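Long-range contacts in lectin 2 (Agrocybe aegerita, PDB 4TQJ), which binds sugars as a fungal lectin, recognising N-acetylglucosamine at the non-reducing end of glycans: residues A281-F286 and F301-V306; R339-D344 and D352-G357. The protein carries 1 engineered substitution. One frame throughout, in Å; residues are numbered along the deposited sequence.

Interaction 1: A281-F286 and F301-V306; sequences AKHPRF and FGNAGV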
ATOM      1  N   ALA A 281     -25.289  24.740  -2.801  1.00 16.68           N
ATOM      2  CA  ALA A 281     -26.128  23.655  -3.318  1.00 21.24           C
ATOM      3  C   ALA A 281     -25.664  23.091  -4.666  1.00 19.73           C
ATOM      4  O   ALA A 281     -26.174  22.070  -5.123  1.00 17.93           O
ATOM      5  CB  ALA A 281     -27.588  24.111  -3.423  1.00 23.49           C
ATOM      6  N   LYS A 282     -24.707  23.753  -5.305  1.00 17.46           N
ATOM      7  CA  LYS A 282     -24.339  23.368  -6.662  1.00 17.65           C
ATOM      8  C   LYS A 282     -22.845  23.148  -6.880  1.00 16.14           C
ATOM      9  O   LYS A 282     -22.460  22.359  -7.735  1.00 18.24           O
ATOM     10  CB  LYS A 282     -24.851  24.403  -7.683  1.00 16.17           C
ATOM     11  CG  LYS A 282     -26.355  24.691  -7.617  1.00 18.94           C
ATOM     12  CD  LYS A 282     -26.889  25.136  -8.974  1.00 24.75           C
ATOM     13  CE  LYS A 282     -27.812  26.348  -8.875  1.00 22.65           C
ATOM     14  NZ  LYS A 282     -28.909  26.188  -7.885  1.00 23.72           N
ATOM     15  N   HIS A 283     -22.011  23.843  -6.112  1.00 15.33           N
ATOM     16  CA  HIS A 283     -20.616  24.018  -6.486  1.00 13.62           C
ATOM     17  C   HIS A 283     -19.618  23.644  -5.397  1.00 12.75           C
ATOM     18  O   HIS A 283     -19.057  24.521  -4.736  1.00 14.29           O
ATOM     19  CB  HIS A 283     -20.398  25.475  -6.872  1.00 10.67           C
ATOM     20  CG  HIS A 283     -21.314  25.956  -7.955  1.00 15.72           C
ATOM     21  ND1 HIS A 283     -22.109  27.075  -7.816  1.00 16.21           N
ATOM     22  CD2 HIS A 283     -21.540  25.489  -9.205  1.00 14.68           C
ATOM     23  CE1 HIS A 283     -22.785  27.272  -8.931  1.00 15.76           C
ATOM     24  NE2 HIS A 283     -22.466  26.317  -9.788  1.00 15.19           N
ATOM     25  N   PRO A 284     -19.379  22.346  -5.213  1.00 15.65           N
ATOM     26  CA  PRO A 284     -18.408  21.939  -4.191  1.00 13.45           C
ATOM     27  C   PRO A 284     -17.003  22.527  -4.401  1.00 15.05           C
ATOM     28  O   PRO A 284     -16.458  22.552  -5.526  1.00 11.02           O
ATOM     29  CB  PRO A 284     -18.400  20.404  -4.278  1.00 15.69           C
ATOM     30  CG  PRO A 284     -19.230  20.032  -5.463  1.00 19.52           C
ATOM     31  CD  PRO A 284     -20.134  21.205  -5.763  1.00 20.26           C
ATOM     32  N   ARG A 285     -16.436  23.023  -3.306  1.00 12.53           N
ATOM     33  CA  ARG A 285     -15.082  23.574  -3.315  1.00 11.13           C
ATOM     34  C   ARG A 285     -14.130  22.787  -2.392  1.00 13.92           C
ATOM     35  O   ARG A 285     -14.562  22.193  -1.405  1.00 12.22           O
ATOM     36  CB  ARG A 285     -15.111  25.064  -2.996  1.00 12.21           C
ATOM     37  CG  ARG A 285     -15.453  25.951  -4.232  1.00 12.36           C
ATOM     38  CD  ARG A 285     -16.332  27.159  -3.887  1.00 10.81           C
ATOM     39  NE  ARG A 285     -17.663  26.764  -3.408  1.00 16.37           N
ATOM     40  CZ  ARG A 285     -18.530  27.603  -2.831  1.00 13.90           C
ATOM     41  NH1 ARG A 285     -18.218  28.890  -2.667  1.00 11.83           N
ATOM     42  NH2 ARG A 285     -19.703  27.159  -2.412  1.00 12.66           N
ATOM     43  N   PHE A 286     -12.844  22.760  -2.737  1.00 13.51           N
ATOM     44  CA  PHE A 286     -11.855  21.982  -1.981  1.00 14.83           C
ATOM     45  C   PHE A 286     -10.515  22.712  -1.957  1.00 13.49           C
ATOM     46  O   PHE A 286     -10.207  23.508  -2.848  1.00 11.19           O
ATOM     47  CB  PHE A 286     -11.592  20.605  -2.625  1.00  9.07           C
ATOM     48  CG  PHE A 286     -12.813  19.739  -2.794  1.00 12.61           C
ATOM     49  CD1 PHE A 286     -13.051  18.677  -1.934  1.00 19.73           C
ATOM     50  CD2 PHE A 286     -13.699  19.959  -3.845  1.00 14.75           C
ATOM     51  CE1 PHE A 286     -14.181  17.858  -2.100  1.00 20.35           C
ATOM     52  CE2 PHE A 286     -14.811  19.167  -4.017  1.00 13.30           C
ATOM     53  CZ  PHE A 286     -15.058  18.106  -3.142  1.00 18.02           C
ATOM     54  N   PHE A 301     -15.752  22.974  -8.369  1.00 12.53           N
ATOM     55  CA  PHE A 301     -16.584  22.379  -9.407  1.00 12.19           C
ATOM     56  C   PHE A 301     -17.701  23.369  -9.725  1.00 13.66           C
ATOM     57  O   PHE A 301     -18.722  23.418  -9.039  1.00 14.37           O
ATOM     58  CB  PHE A 301     -17.132  21.022  -8.952  1.00 10.48           C
ATOM     59  CG  PHE A 301     -16.061  19.957  -8.809  1.00 13.78           C
ATOM     60  CD1 PHE A 301     -15.808  19.063  -9.840  1.00 12.20           C
ATOM     61  CD2 PHE A 301     -15.282  19.879  -7.656  1.00 15.56           C
ATOM     62  CE1 PHE A 301     -14.794  18.094  -9.726  1.00 14.14           C
ATOM     63  CE2 PHE A 301     -14.272  18.912  -7.529  1.00 15.89           C
ATOM     64  CZ  PHE A 301     -14.036  18.014  -8.562  1.00 12.60           C
ATOM     65  N   GLY A 302     -17.468  24.185 -10.751  1.00 12.10           N
ATOM     66  CA  GLY A 302     -18.393  25.235 -11.130  1.00 12.72           C
ATOM     67  C   GLY A 302     -19.436  24.753 -12.123  1.00 14.85           C
ATOM     68  O   GLY A 302     -19.782  23.567 -12.155  1.00 13.83           O
ATOM     69  N   ASN A 303     -19.934  25.675 -12.939  1.00 15.99           N
ATOM     70  CA  ASN A 303     -20.982  25.358 -13.901  1.00 14.47           C
ATOM     71  C   ASN A 303     -20.437  24.651 -15.140  1.00 13.81           C
ATOM     72  O   ASN A 303     -20.917  23.592 -15.511  1.00 14.35           O
ATOM     73  CB  ASN A 303     -21.742  26.631 -14.303  1.00 17.32           C
ATOM     74  CG  ASN A 303     -22.544  27.209 -13.159  1.00 18.88           C
ATOM     75  OD1 ASN A 303     -23.293  26.491 -12.496  1.00 14.75           O
ATOM     76  ND2 ASN A 303     -22.380  28.511 -12.907  1.00 18.62           N
ATOM     77  N   ALA A 304     -19.428  25.242 -15.765  1.00 12.17           N
ATOM     78  CA  ALA A 304     -18.900  24.712 -17.014  1.00 15.27           C
ATOM     79  C   ALA A 304     -17.902  23.576 -16.783  1.00 15.43           C
ATOM     80  O   ALA A 304     -17.544  22.864 -17.709  1.00 12.99           O
ATOM     81  CB  ALA A 304     -18.254  25.813 -17.829  1.00 17.80           C
ATOM     82  N   GLY A 305     -17.442  23.421 -15.549  1.00 15.26           N
ATOM     83  CA  GLY A 305     -16.446  22.410 -15.260  1.00 13.68           C
ATOM     84  C   GLY A 305     -15.660  22.853 -14.049  1.00 16.42           C
ATOM     85  O   GLY A 305     -16.145  23.657 -13.243  1.00 12.58           O
ATOM     86  N   VAL A 306     -14.433  22.353 -13.941  1.00 13.04           N
ATOM     87  CA  VAL A 306     -13.630  22.546 -12.748  1.00 11.52           C
ATOM     88  C   VAL A 306     -12.696  23.726 -12.897  1.00 12.36           C
ATOM     89  O   VAL A 306     -11.989  23.840 -13.896  1.00 16.26           O
ATOM     90  CB  VAL A 306     -12.771  21.297 -12.470  1.00 10.37           C
ATOM     91  CG1 VAL A 306     -12.006  21.478 -11.174  1.00 11.28           C
ATOM     92  CG2 VAL A 306     -13.658  20.035 -12.428  1.00 14.94           C
TER
HETATM   93  O   HOH W   1     -20.830  21.365  -9.859  1.00 17.02           O

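Interaction 2: R339-D344 and D352-G357; sequences RRFVVD and DIIGFG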
ATOM      1  N   ARG A 339     -20.979  12.105  -6.071  1.00 21.65           N
ATOM      2  CA  ARG A 339     -19.898  12.336  -5.128  1.00 16.75           C
ATOM      3  C   ARG A 339     -18.654  12.732  -5.894  1.00 16.44           C
ATOM      4  O   ARG A 339     -18.262  12.054  -6.835  1.00 17.38           O
ATOM      5  CB  ARG A 339     -19.637  11.079  -4.303  1.00 20.95           C
ATOM      6  CG  ARG A 339     -20.702  10.780  -3.259  1.00 19.92           C
ATOM      7  CD  ARG A 339     -20.332   9.549  -2.430  1.00 21.53           C
ATOM      8  NE  ARG A 339     -21.280   9.314  -1.337  1.00 24.17           N
ATOM      9  CZ  ARG A 339     -22.343   8.517  -1.418  1.00 19.49           C
ATOM     10  NH1 ARG A 339     -22.598   7.868  -2.540  1.00 20.55           N
ATOM     11  NH2 ARG A 339     -23.151   8.363  -0.373  1.00 21.84           N
ATOM     12  N   ARG A 340     -18.032  13.837  -5.500  1.00 16.80           N
ATOM     13  CA  ARG A 340     -16.768  14.224  -6.118  1.00 17.90           C
ATOM     14  C   ARG A 340     -15.641  14.364  -5.094  1.00 17.24           C
ATOM     15  O   ARG A 340     -15.877  14.761  -3.951  1.00 15.80           O
ATOM     16  CB  ARG A 340     -16.937  15.496  -6.958  1.00 13.42           C
ATOM     17  CG  ARG A 340     -17.684  15.234  -8.281  1.00 15.19           C
ATOM     18  CD  ARG A 340     -18.332  16.499  -8.823  1.00 13.33           C
ATOM     19  NE  ARG A 340     -19.524  16.850  -8.051  1.00 15.71           N
ATOM     20  CZ  ARG A 340     -20.285  17.912  -8.297  1.00 16.14           C
ATOM     21  NH1 ARG A 340     -19.979  18.723  -9.293  1.00 12.88           N
ATOM     22  NH2 ARG A 340     -21.349  18.164  -7.549  1.00 18.82           N
ATOM     23  N   PHE A 341     -14.430  14.008  -5.518  1.00 13.63           N
ATOM     24  CA  PHE A 341     -13.262  14.029  -4.650  1.00 12.80           C
ATOM     25  C   PHE A 341     -12.066  14.611  -5.382  1.00 10.83           C
ATOM     26  O   PHE A 341     -11.930  14.479  -6.606  1.00 11.93           O
ATOM     27  CB  PHE A 341     -12.895  12.617  -4.167  1.00 15.26           C
ATOM     28  CG  PHE A 341     -14.071  11.798  -3.690  1.00 16.36           C
ATOM     29  CD1 PHE A 341     -14.354  11.690  -2.346  1.00 14.85           C
ATOM     30  CD2 PHE A 341     -14.888  11.127  -4.599  1.00 15.76           C
ATOM     31  CE1 PHE A 341     -15.434  10.917  -1.903  1.00 18.75           C
ATOM     32  CE2 PHE A 341     -15.966  10.365  -4.163  1.00 15.74           C
ATOM     33  CZ  PHE A 341     -16.230  10.253  -2.811  1.00 15.80           C
ATOM     34  N   VAL A 342     -11.197  15.252  -4.619  1.00 10.67           N
ATOM     35  CA  VAL A 342      -9.942  15.772  -5.135  1.00 10.19           C
ATOM     36  C   VAL A 342      -8.830  15.171  -4.276  1.00  8.98           C
ATOM     37  O   VAL A 342      -8.586  15.620  -3.153  1.00 11.71           O
ATOM     38  CB  VAL A 342      -9.906  17.308  -5.095  1.00 12.67           C
ATOM     39  CG1 VAL A 342      -8.635  17.828  -5.761  1.00  7.54           C
ATOM     40  CG2 VAL A 342     -11.177  17.899  -5.760  1.00  9.07           C
ATOM     41  N   VAL A 343      -8.194  14.122  -4.797  1.00 10.59           N
ATOM     42  CA  VAL A 343      -7.204  13.338  -4.051  1.00 10.67           C
ATOM     43  C   VAL A 343      -6.160  12.740  -4.992  1.00 11.87           C
ATOM     44  O   VAL A 343      -6.440  12.505  -6.149  1.00 12.14           O
ATOM     45  CB  VAL A 343      -7.863  12.165  -3.258  1.00 12.11           C
ATOM     46  CG1 VAL A 343      -8.754  12.674  -2.121  1.00 11.48           C
ATOM     47  CG2 VAL A 343      -8.628  11.244  -4.183  1.00 11.42           C
ATOM     48  N   ASP A 344      -4.965  12.474  -4.485  1.00 12.43           N
ATOM     49  CA  ASP A 344      -3.935  11.835  -5.289  1.00 11.63           C
ATOM     50  C   ASP A 344      -4.286  10.358  -5.439  1.00 11.81           C
ATOM     51  O   ASP A 344      -4.446   9.637  -4.449  1.00 11.98           O
ATOM     52  CB  ASP A 344      -2.559  11.998  -4.628  1.00 10.31           C
ATOM     53  CG  ASP A 344      -1.413  11.619  -5.546  1.00 15.32           C
ATOM     54  OD1 ASP A 344      -1.649  11.531  -6.775  1.00 11.05           O
ATOM     55  OD2 ASP A 344      -0.274  11.416  -5.035  1.00 11.87           O
ATOM     56  N   ASP A 352      -5.702  14.317  -8.030  1.00 11.60           N
ATOM     57  CA  ASP A 352      -6.460  13.992  -9.210  1.00 12.40           C
ATOM     58  C   ASP A 352      -7.931  14.192  -8.891  1.00 15.51           C
ATOM     59  O   ASP A 352      -8.296  14.512  -7.744  1.00 12.30           O
ATOM     60  CB  ASP A 352      -6.166  12.545  -9.623  1.00 15.33           C
ATOM     61  CG  ASP A 352      -4.678  12.267  -9.690  1.00 12.76           C
ATOM     62  OD1 ASP A 352      -4.030  12.849 -10.580  1.00 15.60           O
ATOM     63  OD2 ASP A 352      -4.141  11.514  -8.842  1.00 13.68           O
ATOM     64  N   ILE A 353      -8.775  14.004  -9.896  1.00 11.67           N
ATOM     65  CA  ILE A 353     -10.197  14.223  -9.711  1.00 13.51           C
ATOM     66  C   ILE A 353     -10.964  12.971 -10.066  1.00 15.16           C
ATOM     67  O   ILE A 353     -10.780  12.406 -11.146  1.00 18.75           O
ATOM     68  CB  ILE A 353     -10.695  15.424 -10.543  1.00 14.93           C
ATOM     69  CG1 ILE A 353     -10.307  16.734  -9.846  1.00 14.32           C
ATOM     70  CG2 ILE A 353     -12.207  15.339 -10.753  1.00 14.22           C
ATOM     71  CD1 ILE A 353     -10.209  17.925 -10.775  1.00 16.25           C
ATOM     72  N   ILE A 354     -11.808  12.526  -9.142  1.00 15.13           N
ATOM     73  CA  ILE A 354     -12.647  11.364  -9.387  1.00 14.11           C
ATOM     74  C   ILE A 354     -14.079  11.704  -9.001  1.00 15.88           C
ATOM     75  O   ILE A 354     -14.325  12.376  -7.997  1.00 13.05           O
ATOM     76  CB  ILE A 354     -12.159  10.109  -8.627  1.00 19.28           C
ATOM     77  CG1 ILE A 354     -13.120   8.930  -8.854  1.00 24.14           C
ATOM     78  CG2 ILE A 354     -12.049  10.396  -7.143  1.00 16.47           C
ATOM     79  CD1 ILE A 354     -12.608   7.592  -8.302  1.00 25.10           C
ATOM     80  N   GLY A 355     -15.021  11.259  -9.819  1.00 15.86           N
ATOM     81  CA  GLY A 355     -16.420  11.576  -9.596  1.00 16.52           C
ATOM     82  C   GLY A 355     -17.284  10.347  -9.745  1.00 16.63           C
ATOM     83  O   GLY A 355     -17.194   9.656 -10.757  1.00 18.29           O
ATOM     84  N   PHE A 356     -18.100  10.066  -8.730  1.00 13.88           N
ATOM     85  CA  PHE A 356     -19.060   8.973  -8.795  1.00 16.37           C
ATOM     86  C   PHE A 356     -20.340   9.528  -9.412  1.00 17.87           C
ATOM     87  O   PHE A 356     -21.119  10.192  -8.732  1.00 19.86           O
ATOM     88  CB  PHE A 356     -19.361   8.411  -7.400  1.00 16.29           C
ATOM     89  CG  PHE A 356     -18.145   7.843  -6.677  1.00 15.63           C
ATOM     90  CD1 PHE A 356     -16.920   7.723  -7.311  1.00 20.04           C
ATOM     91  CD2 PHE A 356     -18.242   7.442  -5.354  1.00 19.47           C
ATOM     92  CE1 PHE A 356     -15.808   7.203  -6.632  1.00 19.28           C
ATOM     93  CE2 PHE A 356     -17.140   6.937  -4.672  1.00 22.97           C
ATOM     94  CZ  PHE A 356     -15.920   6.820  -5.316  1.00 21.34           C
ATOM     95  N   GLY A 357     -20.541   9.266 -10.698  1.00 18.91           N
ATOM     96  CA  GLY A 357     -21.631   9.875 -11.453  1.00 19.14           C
ATOM     97  C   GLY A 357     -22.951   9.122 -11.427  1.00 21.21           C
ATOM     98  O   GLY A 357     -23.208   8.325 -10.530  1.00 18.87           O
TER

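Interaction 1: A281-F286 and F301-V306
Lys-282 and Phe-301 are tied together by water 1, which donates to Lys-282 O (2.9 Å) and Phe-301 O (3.1 Å). As other acceptors also surround this water, its two protons may not serve both carbonyls all the time. The aliphatic root of Lys-282 suits its place as well, for CB sits over the centre of the His-283 ring. That ring does the polar work. Its CG lies beside the backbone N, anti to the carbonyl carbon; the ring edge meets the turn, and NE2 donates to Asn-303 OD1 over 2.8 Å at an N-H...O angle of 164°. The oxygen lies in the ring plane, whereas NE2 stands above the plane of the amide, the two flat groups being nearly perpendicular. ND1 bonds to Gln-279 N, consistent with a neutral ring protonated at NE2. Close to the backbone, His-283 CA makes a CH...O contact of 3.2 Å with Phe-301 O. Pro-284 has no N-H to give, but its carbonyl O accepts the N-H of Phe-301, 3.0 Å from Phe-301 N and almost perfectly straight (178°), while its CG packs 4.2 Å from Phe-301 CB. Arg-285 turns away from the second segment; NE bonds back to His-283 O at 3.0 Å and NH1 reaches Phe-272 O. Phe-286 returns to the contact, its CE2 meeting Phe-301 CE2 at 3.6 Å. The rings touch rim to rim with planes 79° apart, neither lying over the other, and strand 339-343 packs against both. Strands 285-288 and 297-301 are neighbours in a four-stranded antiparallel sheet, one blade of a beta-propeller, a fold in which FG-GAP-like repeats recur; one such repeat covers the second segment.

Interaction 2: R339-D344 and D352-G357
Phe-341 and Phe-356 form the tight centre of an antiparallel beta hairpin, strands 339-343 and 352-356, the first two of a propeller blade. Six backbone hydrogen bonds join the strands, in pairs at Arg-339/Phe-356, Phe-341/Ile-354 and Val-343/Asp-352. Phe-341 CE2 stands over the centre of the Phe-356 ring, 3.7 Å from Phe-356 CE2, in an edge-to-face pair with planes 55° apart. Phe-341 CB also meets Ile-354 CG2 at 3.8 Å; with CG1 anti to the backbone N (chi1 177°), that methyl lies between N and the carbonyl carbon. Flat rings and a branched side chain suit such close filling, and Met-398 and Cys-396 of strand 395-399 lie against this face.

The opposite face is looser. Val-342 CG2 comes no nearer to Ile-353 CG1 than 4.3 Å, and both side chains pack instead on Phe-301. Beside them Gly-355, without a side chain, lets Arg-340 CG lie over its CA at 4.1 Å, while the guanidinium leaves for Phe-327 O.

At the turn end two carboxylates crowd together, Asp-344 OD1 and Asp-352 OD2 being 3.2 Å apart. Asp-348 adds to this negative cluster, and backbone N-H groups, of Thr-346, Gly-349 and Gly-17 for Asp-344 and Leu-345 for Asp-352, probably offset part of it. Here the ladder ends, Asp-352 N donating to Val-343 O at 2.7 Å.

Interaction 1 and interaction 2 sit in neighbouring blades of the propeller, their centres about 12 Å apart, and meet directly. Arg-340 is the chief go-between: its NH2 lies 3.5 Å from Pro-284 CG and its NH1 3.7 Å from Phe-301 CB, so the flat guanidinium rests against apolar side chains. Further along, Phe-286 CZ touches Arg-340 O at 3.5 Å, and Phe-301 CE2 meets Val-342 CG2 at 3.7 Å. The looser face of the 339-344/352-357 hairpin is thus packed by the aromatic residues of 281-286/301-306, a shared interface between consecutive blades; in related propeller lectins sugar pockets lie between such blades.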